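Local coordinates for protein probable cobalt-precorrin-6B C(15)-methyltransferase (decarboxylating) (Methanothermobacter thermautotrophicus, PDB 1L3I) that probably methylates C-15 of cobalt-precorrin-6B with S-adenosyl-L-methionine and then decarboxylates C-12, giving cobalt-precorrin-7 on the anaerobic route to adenosylcobalamin, at residues A[69-72]-A[73-77]; A[24-28]-A[29-33]. All coordinates share one frame; numbering follows the deposited sequence.

Contact 1: A[69-72]-A[73-77]; sequences STTE and MNLQR
L75 lies alongside T71, one helical turn earlier, with its CD1 4.1 Å from CG2 of T71 and both side chains pointing the same way. The CG of L75 also rests on the backbone, 3.2 Å from T71 O, the oxygen that takes the N-H of L75. From the other flank E72 crosses L75 at about a right angle: its chain bends at chi2 (54°) and brings OE1 to 3.9 Å from L75 CD1. One residue back, T70 and N74 run side by side in the same way, T70 CG2 standing 3.7 Å from N74 ND2. Beneath these pairs is regular alpha-helical bonding, such as N74 N to T70 O at 2.9 Å. The polar ends are held from outside: T70 OG1 bonds to E66 O and T71 OG1 to A67 O, while the buried amide of N74 spans two loops, OD1 taking I8 N and ND2 reaching T44 O. An alanine in place of L75 would probably open a gap between T71, L49 and V84. Helix 65-77 is the crossover of the beta-alpha-beta unit between strands 57-62 and 84-88; here T71 and L75 pack against both strand 84-88 and helix 46-52.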
# COMPACT_ATOMS: atom_id res chain seq x y z
N SER A 69 18.80 28.07 -0.51
CA SER A 69 18.34 29.05 -1.49
C SER A 69 16.90 28.74 -1.96
O SER A 69 16.07 29.64 -2.04
CB SER A 69 19.32 29.06 -2.67
OG SER A 69 18.85 29.87 -3.74
N THR A 70 16.62 27.46 -2.24
CA THR A 70 15.30 27.00 -2.70
C THR A 70 14.23 27.24 -1.62
O THR A 70 13.12 27.70 -1.93
CB THR A 70 15.34 25.51 -3.07
OG1 THR A 70 16.33 25.32 -4.08
CG2 THR A 70 14.00 25.02 -3.58
N THR A 71 14.59 26.95 -0.37
CA THR A 71 13.68 27.17 0.76
C THR A 71 13.39 28.68 0.93
O THR A 71 12.22 29.05 1.05
CB THR A 71 14.20 26.52 2.09
OG1 THR A 71 14.28 25.10 1.93
CG2 THR A 71 13.25 26.79 3.26
N GLU A 72 14.41 29.54 0.89
CA GLU A 72 14.18 30.99 1.05
C GLU A 72 13.30 31.51 -0.10
O GLU A 72 12.37 32.30 0.11
CB GLU A 72 15.49 31.78 1.13
CG GLU A 72 15.35 33.32 1.31
CD GLU A 72 14.48 33.80 2.52
OE1 GLU A 72 14.54 33.22 3.63
OE2 GLU A 72 13.74 34.81 2.37
N MSE A 73 13.54 30.97 -1.28
CA MSE A 73 12.79 31.34 -2.47
C MSE A 73 11.30 30.96 -2.30
O MSE A 73 10.42 31.76 -2.59
CB MSE A 73 13.38 30.58 -3.64
CG MSE A 73 13.22 31.27 -4.96
SE MSE A 73 13.18 29.91 -6.31
CE MSE A 73 11.37 30.18 -6.87
N ASN A 74 11.04 29.74 -1.84
CA ASN A 74 9.67 29.27 -1.62
C ASN A 74 8.99 30.00 -0.44
O ASN A 74 7.77 30.21 -0.45
CB ASN A 74 9.63 27.74 -1.44
CG ASN A 74 9.75 27.01 -2.77
OD1 ASN A 74 9.11 27.38 -3.76
ND2 ASN A 74 10.56 25.96 -2.80
N LEU A 75 9.78 30.38 0.56
CA LEU A 75 9.26 31.12 1.71
C LEU A 75 8.79 32.49 1.21
O LEU A 75 7.65 32.90 1.45
CB LEU A 75 10.36 31.34 2.74
CG LEU A 75 10.69 30.15 3.63
CD1 LEU A 75 11.92 30.46 4.46
CD2 LEU A 75 9.49 29.86 4.51
N GLN A 76 9.65 33.17 0.46
CA GLN A 76 9.32 34.48 -0.06
C GLN A 76 8.09 34.51 -0.95
O GLN A 76 7.25 35.39 -0.80
CB GLN A 76 10.47 35.08 -0.83
CG GLN A 76 10.14 36.45 -1.35
CD GLN A 76 11.04 36.85 -2.46
OE1 GLN A 76 11.90 37.72 -2.29
NE2 GLN A 76 10.88 36.20 -3.62
N ARG A 77 7.99 33.58 -1.89
CA ARG A 77 6.83 33.52 -2.79
C ARG A 77 5.48 33.31 -2.09
O ARG A 77 4.43 33.60 -2.64
CB ARG A 77 7.06 32.44 -3.85
CG ARG A 77 8.14 32.81 -4.87
CD ARG A 77 8.52 31.62 -5.75
NE ARG A 77 7.51 30.58 -5.75
CZ ARG A 77 6.70 30.31 -6.78
NH1 ARG A 77 6.79 31.02 -7.90
NH2 ARG A 77 5.80 29.32 -6.68

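Contact 2: A[24-28]-A[29-33]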
# COMPACT_ATOMS: atom_id res chain seq x y z
N LEU A 24 0.36 14.90 7.71
CA LEU A 24 0.49 14.04 8.88
C LEU A 24 1.59 14.53 9.80
O LEU A 24 1.44 14.48 11.03
CB LEU A 24 0.70 12.57 8.47
CG LEU A 24 0.72 11.52 9.58
CD1 LEU A 24 -0.48 11.63 10.50
CD2 LEU A 24 0.79 10.16 8.97
N ILE A 25 2.69 15.03 9.23
CA ILE A 25 3.79 15.55 10.06
C ILE A 25 3.23 16.67 10.94
O ILE A 25 3.55 16.75 12.13
CB ILE A 25 4.96 16.10 9.20
CG1 ILE A 25 5.63 14.96 8.42
CG2 ILE A 25 5.96 16.83 10.10
CD1 ILE A 25 6.76 15.41 7.53
N MSE A 26 2.38 17.52 10.36
CA MSE A 26 1.78 18.62 11.11
C MSE A 26 0.81 18.11 12.19
O MSE A 26 0.76 18.68 13.29
CB MSE A 26 1.07 19.60 10.17
CG MSE A 26 2.01 20.34 9.20
SE MSE A 26 3.56 21.25 10.06
CE MSE A 26 2.71 22.89 10.48
N CYS A 27 0.06 17.05 11.89
CA CYS A 27 -0.88 16.48 12.86
C CYS A 27 -0.14 15.91 14.06
O CYS A 27 -0.58 16.05 15.20
CB CYS A 27 -1.74 15.39 12.22
SG CYS A 27 -3.06 16.09 11.19
N LEU A 28 0.99 15.27 13.77
CA LEU A 28 1.84 14.68 14.80
C LEU A 28 2.62 15.75 15.56
O LEU A 28 2.83 15.62 16.78
CB LEU A 28 2.80 13.66 14.16
CG LEU A 28 2.19 12.41 13.52
CD1 LEU A 28 3.24 11.63 12.75
CD2 LEU A 28 1.53 11.53 14.59
N ALA A 29 3.03 16.80 14.86
CA ALA A 29 3.79 17.89 15.46
C ALA A 29 2.93 18.79 16.36
O ALA A 29 3.42 19.31 17.36
CB ALA A 29 4.49 18.71 14.38
N GLU A 30 1.66 18.98 16.00
CA GLU A 30 0.74 19.83 16.76
C GLU A 30 1.38 21.20 16.98
O GLU A 30 1.65 21.60 18.12
CB GLU A 30 0.43 19.20 18.12
CG GLU A 30 0.00 17.75 18.04
CD GLU A 30 -0.19 17.15 19.42
OE1 GLU A 30 0.83 16.82 20.08
OE2 GLU A 30 -1.37 17.02 19.84
N PRO A 31 1.62 21.94 15.89
CA PRO A 31 2.24 23.26 15.95
C PRO A 31 1.46 24.29 16.76
O PRO A 31 0.26 24.46 16.56
CB PRO A 31 2.31 23.68 14.47
CG PRO A 31 2.28 22.37 13.74
CD PRO A 31 1.26 21.60 14.51
N GLY A 32 2.16 24.97 17.67
CA GLY A 32 1.55 25.99 18.50
C GLY A 32 2.22 27.32 18.20
O GLY A 32 3.41 27.37 17.92
N LYS A 33 1.46 28.41 18.32
CA LYS A 33 2.00 29.73 18.05
C LYS A 33 3.16 30.18 18.91
O LYS A 33 3.84 31.15 18.58
CB LYS A 33 0.88 30.76 18.08
CG LYS A 33 -0.04 30.70 16.86
CD LYS A 33 -1.07 31.82 16.94
CE LYS A 33 -1.87 31.97 15.64
NZ LYS A 33 -2.54 33.31 15.61
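The last two helical bonds, A29 N to I25 O at 2.8 Å and E30 N to M26 O at 2.9 Å, end helix 19-29, and E30 then turns into left-handed backbone space with phi 52°. P31, which has no N-H to continue the ladder, follows at once and lays its ring CD 3.2 Å from M26 O, the carbonyl already bonded to E30. M26, a selenomethionine in this model, reaches forward past the helix end: bends at chi2 and chi3 bring the methyl CE to the CG corner of the proline ring, 3.3 Å from P31 CG, the two side chains crossing at about a right angle. That is closer than usual for two carbons, so the exact seat of the methyl is doubtful, though the apolar packing is plain. R54 touches both M26 and P31, and L51 adds to the cover of M26. This helix end leads through a loop into strand 36-40, the first strand of the Rossmann-like methyltransferase domain. E30 leans its CG on C27 O, at 3.4 Å. A29 presses its CB to 3.1 Å from I25 O and packs on I131, while its own carbonyl accepts a hydrogen bond from R129. L28 spreads over L181 and Y183. The SG of C27 forms a disulfide with C23 of a second subunit.

Overall arrangement
Contact 2 comes first along the chain, ending the helix ahead of strand 36-40, and contact 1 follows on the crossover helix 65-77. Their centres are 21 Å apart and their nearest atoms about 11 Å, so they do not touch; helix 46-52 receives side chains from both. They approach the cofactor site by different neighbours. The side chain of T71 is about 6 Å from the bound S-adenosyl-L-homocysteine and comes within about 3 Å of G45 of the glycine-rich loop, whereas the side chain of I25 is also about 6 Å from the ligand but about 5 Å from that of T17. Contact 2 alone reaches another subunit of the tetramer.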